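Isocitrate dehydrogenase [NAD] subunit 1, mitochondrial (Saccharomyces cerevisiae, PDB 3BLX) catalyses, as part of an octamer of two kinds of subunit, NAD-dependent oxidative decarboxylation of isocitrate to 2-oxoglutarate in the mitochondrial citric acid cycle, and also binds mitochondrial mRNA leaders. Local coordinates at residues F18-I23 with N300-N305; E50-K55 with V67-R72. One frame throughout, in Å; residues are numbered along the deposited sequence.

Interaction 1: F18-I23 with N300-N305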
loop_
_atom_site.group_PDB
_atom_site.type_symbol
_atom_site.label_atom_id
_atom_site.label_comp_id
_atom_site.label_asym_id
_atom_site.label_seq_id
_atom_site.Cartn_x
_atom_site.Cartn_y
_atom_site.Cartn_z
ATOM N N PHE E 18 -10.875 8.878 -27.341
ATOM C CA PHE E 18 -9.688 8.555 -26.558
ATOM C C PHE E 18 -8.654 9.656 -26.624
ATOM O O PHE E 18 -8.453 10.247 -27.668
ATOM C CB PHE E 18 -9.055 7.327 -27.107
ATOM C CG PHE E 18 -9.910 6.119 -27.037
ATOM C CD1 PHE E 18 -9.911 5.330 -25.908
ATOM C CD2 PHE E 18 -10.681 5.735 -28.123
ATOM C CE1 PHE E 18 -10.675 4.184 -25.849
ATOM C CE2 PHE E 18 -11.444 4.592 -28.068
ATOM C CZ PHE E 18 -11.440 3.818 -26.929
ATOM N N THR E 19 -8.011 9.949 -25.498
ATOM C CA THR E 19 -6.830 10.799 -25.498
ATOM C C THR E 19 -5.602 9.900 -25.475
ATOM O O THR E 19 -5.394 9.198 -24.508
ATOM C CB THR E 19 -6.777 11.704 -24.271
ATOM O OG1 THR E 19 -7.947 12.514 -24.247
ATOM C CG2 THR E 19 -5.554 12.599 -24.332
ATOM N N VAL E 20 -4.809 9.886 -26.541
ATOM C CA VAL E 20 -3.563 9.129 -26.489
ATOM C C VAL E 20 -2.295 9.983 -26.592
ATOM O O VAL E 20 -2.227 10.959 -27.318
ATOM C CB VAL E 20 -3.535 7.931 -27.466
ATOM C CG1 VAL E 20 -4.925 7.694 -28.048
ATOM C CG2 VAL E 20 -2.480 8.123 -28.515
ATOM N N THR E 21 -1.299 9.611 -25.805
ATOM C CA THR E 21 -0.006 10.275 -25.834
ATOM C C THR E 21 0.684 10.068 -27.185
ATOM O O THR E 21 0.712 8.943 -27.731
ATOM C CB THR E 21 0.888 9.783 -24.679
ATOM O OG1 THR E 21 0.246 10.078 -23.445
ATOM C CG2 THR E 21 2.250 10.480 -24.668
ATOM N N LEU E 22 1.206 11.159 -27.738
ATOM C CA LEU E 22 1.954 11.086 -28.984
ATOM C C LEU E 22 3.332 11.671 -28.744
ATOM O O LEU E 22 3.465 12.835 -28.358
ATOM C CB LEU E 22 1.248 11.860 -30.098
ATOM C CG LEU E 22 1.891 11.682 -31.467
ATOM C CD1 LEU E 22 2.000 10.232 -31.780
ATOM C CD2 LEU E 22 1.048 12.329 -32.478
ATOM N N ILE E 23 4.360 10.859 -28.944
ATOM C CA ILE E 23 5.736 11.309 -28.766
ATOM C C ILE E 23 6.437 11.112 -30.094
ATOM O O ILE E 23 6.870 9.997 -30.404
ATOM C CB ILE E 23 6.458 10.458 -27.710
ATOM C CG1 ILE E 23 5.772 10.552 -26.355
ATOM C CG2 ILE E 23 7.894 10.878 -27.567
ATOM C CD1 ILE E 23 6.143 9.427 -25.398
ATOM N N ASN E 300 -6.398 -1.779 -32.547
ATOM C CA ASN E 300 -6.850 -3.067 -32.032
ATOM C C ASN E 300 -6.986 -3.050 -30.512
ATOM O O ASN E 300 -8.002 -3.442 -29.956
ATOM C CB ASN E 300 -5.872 -4.180 -32.416
ATOM C CG ASN E 300 -6.008 -4.616 -33.878
ATOM O OD1 ASN E 300 -7.000 -4.315 -34.550
ATOM N ND2 ASN E 300 -5.012 -5.342 -34.366
ATOM N N HIS E 301 -5.943 -2.582 -29.850
ATOM C CA HIS E 301 -5.904 -2.531 -28.411
ATOM C C HIS E 301 -6.971 -1.608 -27.811
ATOM O O HIS E 301 -7.522 -1.874 -26.744
ATOM C CB HIS E 301 -4.533 -2.044 -27.979
ATOM C CG HIS E 301 -4.203 -2.365 -26.561
ATOM N ND1 HIS E 301 -4.254 -1.423 -25.558
ATOM C CD2 HIS E 301 -3.803 -3.525 -25.975
ATOM C CE1 HIS E 301 -3.912 -1.982 -24.409
ATOM N NE2 HIS E 301 -3.618 -3.253 -24.638
ATOM N N LEU E 302 -7.244 -0.497 -28.483
ATOM C CA LEU E 302 -8.241 0.445 -27.999
ATOM C C LEU E 302 -9.662 -0.050 -28.233
ATOM O O LEU E 302 -10.614 0.587 -27.799
ATOM C CB LEU E 302 -8.052 1.772 -28.689
ATOM C CG LEU E 302 -6.853 2.532 -28.174
ATOM C CD1 LEU E 302 -6.641 3.772 -29.014
ATOM C CD2 LEU E 302 -7.105 2.906 -26.733
ATOM N N GLY E 303 -9.797 -1.175 -28.939
ATOM C CA GLY E 303 -11.088 -1.736 -29.292
ATOM C C GLY E 303 -11.726 -1.185 -30.555
ATOM O O GLY E 303 -12.832 -1.597 -30.928
ATOM N N LEU E 304 -11.049 -0.232 -31.198
ATOM C CA LEU E 304 -11.487 0.255 -32.489
ATOM C C LEU E 304 -11.328 -0.920 -33.441
ATOM O O LEU E 304 -12.074 -1.888 -33.350
ATOM C CB LEU E 304 -10.680 1.469 -32.884
ATOM C CG LEU E 304 -10.958 2.616 -31.889
ATOM C CD1 LEU E 304 -10.160 3.871 -32.215
ATOM C CD2 LEU E 304 -12.459 2.957 -31.780
ATOM N N ASN E 305 -10.372 -0.868 -34.343
ATOM C CA ASN E 305 -10.020 -2.070 -35.119
ATOM C C ASN E 305 -10.904 -2.481 -36.323
ATOM O O ASN E 305 -10.507 -3.298 -37.149
ATOM C CB ASN E 305 -9.648 -3.260 -34.195
ATOM C CG ASN E 305 -10.832 -4.096 -33.777
ATOM O OD1 ASN E 305 -11.770 -4.279 -34.546
ATOM N ND2 ASN E 305 -10.788 -4.632 -32.555
#
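The F18 ring carries this contact: CD2 of L302 lies over one of its faces, and CD2 of L304 comes in obliquely beside CE2. The L302 methyl sits 4.1 Å from the centroid of the F18 ring and 25° off the ring normal, a CH-pi contact shifted toward the rim, with L302 CD2 3.8 Å from F18 CD1. L304 is the looser neighbour, its CD2 4.2 Å from F18 CE2. At the far end of the ring, F18 CZ packs 3.4 Å from the backbone O of L302. With F18 CG beside the backbone N and opposite the carbonyl carbon (chi1 -62°), the ring extends from strand 17-25 alongside both leucines, running counter to them. Two residues along the strand, V20 CG1 meets the other L302 methyl, CD1, at 4.4 Å. The leucines flank a Schellman motif that ends helix 289-302: G303 takes positive phi (85°), an angle at which a side chain would run into the L302 carbonyl, and G303 N bonds N300 O at 3.1 Å. The chain then turns into helix 306-320, with L304 also touching I45 and L302 also touching I75. The helix end is thereby laid against the parallel sheet formed by strands 47-51, 17-25 and 75-80, in the domain that this dehydrogenase family builds from both N- and C-terminal parts of the chain. No hydrogen bond crosses between 18-23 and 300-305; the join rests on carbon-to-carbon and CH-pi packing, which depends on shape more than on direction.

Interaction 2: E50-K55 with V67-R72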
loop_
_atom_site.group_PDB
_atom_site.type_symbol
_atom_site.label_atom_id
_atom_site.label_comp_id
_atom_site.label_asym_id
_atom_site.label_seq_id
_atom_site.Cartn_x
_atom_site.Cartn_y
_atom_site.Cartn_z
ATOM N N GLU E 50 -2.380 13.901 -27.456
ATOM C CA GLU E 50 -1.787 14.794 -26.476
ATOM C C GLU E 50 -0.318 14.725 -26.791
ATOM O O GLU E 50 0.400 13.870 -26.292
ATOM C CB GLU E 50 -2.047 14.313 -25.070
ATOM C CG GLU E 50 -1.432 15.197 -23.967
ATOM C CD GLU E 50 -1.837 14.785 -22.522
ATOM O OE1 GLU E 50 -1.067 15.061 -21.581
ATOM O OE2 GLU E 50 -2.919 14.189 -22.310
ATOM N N THR E 51 0.115 15.609 -27.666
ATOM C CA THR E 51 1.432 15.497 -28.238
ATOM C C THR E 51 2.521 16.080 -27.323
ATOM O O THR E 51 2.369 17.142 -26.755
ATOM C CB THR E 51 1.458 16.011 -29.713
ATOM O OG1 THR E 51 2.727 16.586 -29.997
ATOM C CG2 THR E 51 0.384 17.035 -29.957
ATOM N N ILE E 52 3.599 15.326 -27.138
ATOM C CA ILE E 52 4.649 15.717 -26.208
ATOM C C ILE E 52 5.933 16.036 -26.956
ATOM O O ILE E 52 6.484 15.186 -27.669
ATOM C CB ILE E 52 4.983 14.604 -25.162
ATOM C CG1 ILE E 52 3.735 14.110 -24.437
ATOM C CG2 ILE E 52 5.991 15.132 -24.152
ATOM C CD1 ILE E 52 3.066 15.193 -23.584
ATOM N N ASN E 53 6.409 17.264 -26.771
ATOM C CA ASN E 53 7.599 17.772 -27.448
ATOM C C ASN E 53 8.855 17.609 -26.611
ATOM O O ASN E 53 9.149 18.413 -25.739
ATOM C CB ASN E 53 7.407 19.251 -27.792
ATOM C CG ASN E 53 6.103 19.515 -28.538
ATOM O OD1 ASN E 53 5.985 19.185 -29.729
ATOM N ND2 ASN E 53 5.115 20.118 -27.844
ATOM N N ILE E 54 9.605 16.569 -26.896
ATOM C CA ILE E 54 10.820 16.286 -26.172
ATOM C C ILE E 54 11.993 16.957 -26.901
ATOM O O ILE E 54 12.633 16.358 -27.775
ATOM C CB ILE E 54 11.013 14.771 -26.070
ATOM C CG1 ILE E 54 9.788 14.044 -26.669
ATOM C CG2 ILE E 54 11.209 14.369 -24.618
ATOM C CD1 ILE E 54 9.537 14.259 -28.217
ATOM N N LYS E 55 12.248 18.219 -26.521
ATOM C CA LYS E 55 13.199 19.122 -27.205
ATOM C C LYS E 55 14.658 18.856 -26.865
ATOM O O LYS E 55 14.938 18.079 -25.957
ATOM C CB LYS E 55 12.837 20.589 -26.940
ATOM C CG LYS E 55 11.698 21.036 -27.829
ATOM C CD LYS E 55 10.988 22.270 -27.338
ATOM C CE LYS E 55 9.702 22.446 -28.133
ATOM N NZ LYS E 55 9.139 23.806 -27.980
ATOM N N VAL E 67 6.191 10.696 -19.419
ATOM C CA VAL E 67 5.833 9.729 -18.405
ATOM C C VAL E 67 4.522 10.165 -17.775
ATOM O O VAL E 67 3.593 9.375 -17.654
ATOM C CB VAL E 67 6.969 9.553 -17.337
ATOM C CG1 VAL E 67 6.507 8.729 -16.145
ATOM C CG2 VAL E 67 8.166 8.898 -17.965
ATOM N N GLU E 68 4.439 11.435 -17.415
ATOM C CA GLU E 68 3.253 11.985 -16.772
ATOM C C GLU E 68 2.014 11.887 -17.681
ATOM O O GLU E 68 0.913 11.552 -17.222
ATOM C CB GLU E 68 3.524 13.424 -16.315
ATOM C CG GLU E 68 2.995 13.739 -14.892
ATOM C CD GLU E 68 3.406 12.690 -13.830
ATOM O OE1 GLU E 68 2.539 12.297 -13.018
ATOM O OE2 GLU E 68 4.584 12.254 -13.791
ATOM N N SER E 69 2.211 12.140 -18.969
ATOM C CA SER E 69 1.151 11.980 -19.938
ATOM C C SER E 69 0.700 10.528 -20.065
ATOM O O SER E 69 -0.498 10.267 -20.125
ATOM C CB SER E 69 1.587 12.541 -21.285
ATOM O OG SER E 69 0.586 12.364 -22.264
ATOM N N LEU E 70 1.649 9.586 -20.090
ATOM C CA LEU E 70 1.304 8.164 -20.120
ATOM C C LEU E 70 0.592 7.701 -18.868
ATOM O O LEU E 70 -0.294 6.871 -18.948
ATOM C CB LEU E 70 2.507 7.307 -20.363
ATOM C CG LEU E 70 2.848 7.223 -21.850
ATOM C CD1 LEU E 70 4.254 6.711 -22.020
ATOM C CD2 LEU E 70 1.868 6.346 -22.596
ATOM N N LYS E 71 0.947 8.260 -17.717
ATOM C CA LYS E 71 0.267 7.902 -16.499
ATOM C C LYS E 71 -1.213 8.278 -16.548
ATOM O O LYS E 71 -2.065 7.543 -16.026
ATOM C CB LYS E 71 0.963 8.530 -15.305
ATOM C CG LYS E 71 2.117 7.675 -14.810
ATOM C CD LYS E 71 3.204 8.476 -14.098
ATOM C CE LYS E 71 3.080 8.428 -12.591
ATOM N NZ LYS E 71 4.336 8.952 -12.014
ATOM N N ARG E 72 -1.502 9.403 -17.201
ATOM C CA ARG E 72 -2.863 9.873 -17.362
ATOM C C ARG E 72 -3.605 9.115 -18.445
ATOM O O ARG E 72 -4.735 8.720 -18.257
ATOM C CB ARG E 72 -2.872 11.350 -17.702
ATOM C CG ARG E 72 -2.353 12.256 -16.624
ATOM C CD ARG E 72 -2.763 13.691 -16.888
ATOM N NE ARG E 72 -2.090 14.229 -18.063
ATOM C CZ ARG E 72 -0.853 14.713 -18.039
ATOM N NH1 ARG E 72 -0.178 14.718 -16.899
ATOM N NH2 ARG E 72 -0.292 15.194 -19.142
#
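E50 reaches R72 and S69 across the contact with a fully extended chain, CG opposite the backbone N (chi1 179°). Its OE1 takes the main load: R72 NH2 donates to E50 OE1 at 2.6 Å, with an N-H...O angle of 158°, in a salt bridge whose carboxylate and guanidinium planes lie only 8° apart. The donor meets the oxygen nearly along its C-O axis. R72 bends at chi3 to present this edge, and its guanidinium passes over the E68 O, which lies 3.3 Å from the plane. S69 OG stands 3.2 Å from E50 OE1, a weak bond and not a settled one, because the serine hydroxyl also pairs, more closely, with T21 OG1. The other carboxylate oxygen, OE2, accepts from N73 ND2. This is the first half of a beta-alpha-beta crossover: strand 47-51 leads through helix 60-73 to strand 75-80, and strand 17-25 lies between the two parallel strands. An alanine in place of E50 would probably leave the R72 guanidinium without its carboxylate mate and take from N73 ND2 one of its acceptors. R72 NH1 also makes a weak bond to the backbone O of E205 of a second subunit, another copy of this protein. Two residues on, where the strand has given way to loop, I52 again points toward the helix, and its CD1 packs 3.8 Å from S69 CB.

Overall arrangement
The two contacts lie 14 Å apart between centres, on the same side of the chain's centre, and meet through one sheet in which strands 17-25 and 47-51 are parallel neighbours. Strand 17-25 is shared ground: its F18 and V20 face helix 289-302, while T21 reaches helix 60-73 through its hydroxyl, and L22 O probably bonds I52 N. Interaction 2 is local, 11 residues between its segments; interaction 1 encloses it, closing a loop of 276 residues. Together they place helices from distant parts of the sequence against the same sheet, away from the residues thought, from relatives, to bind substrate or serve catalysis.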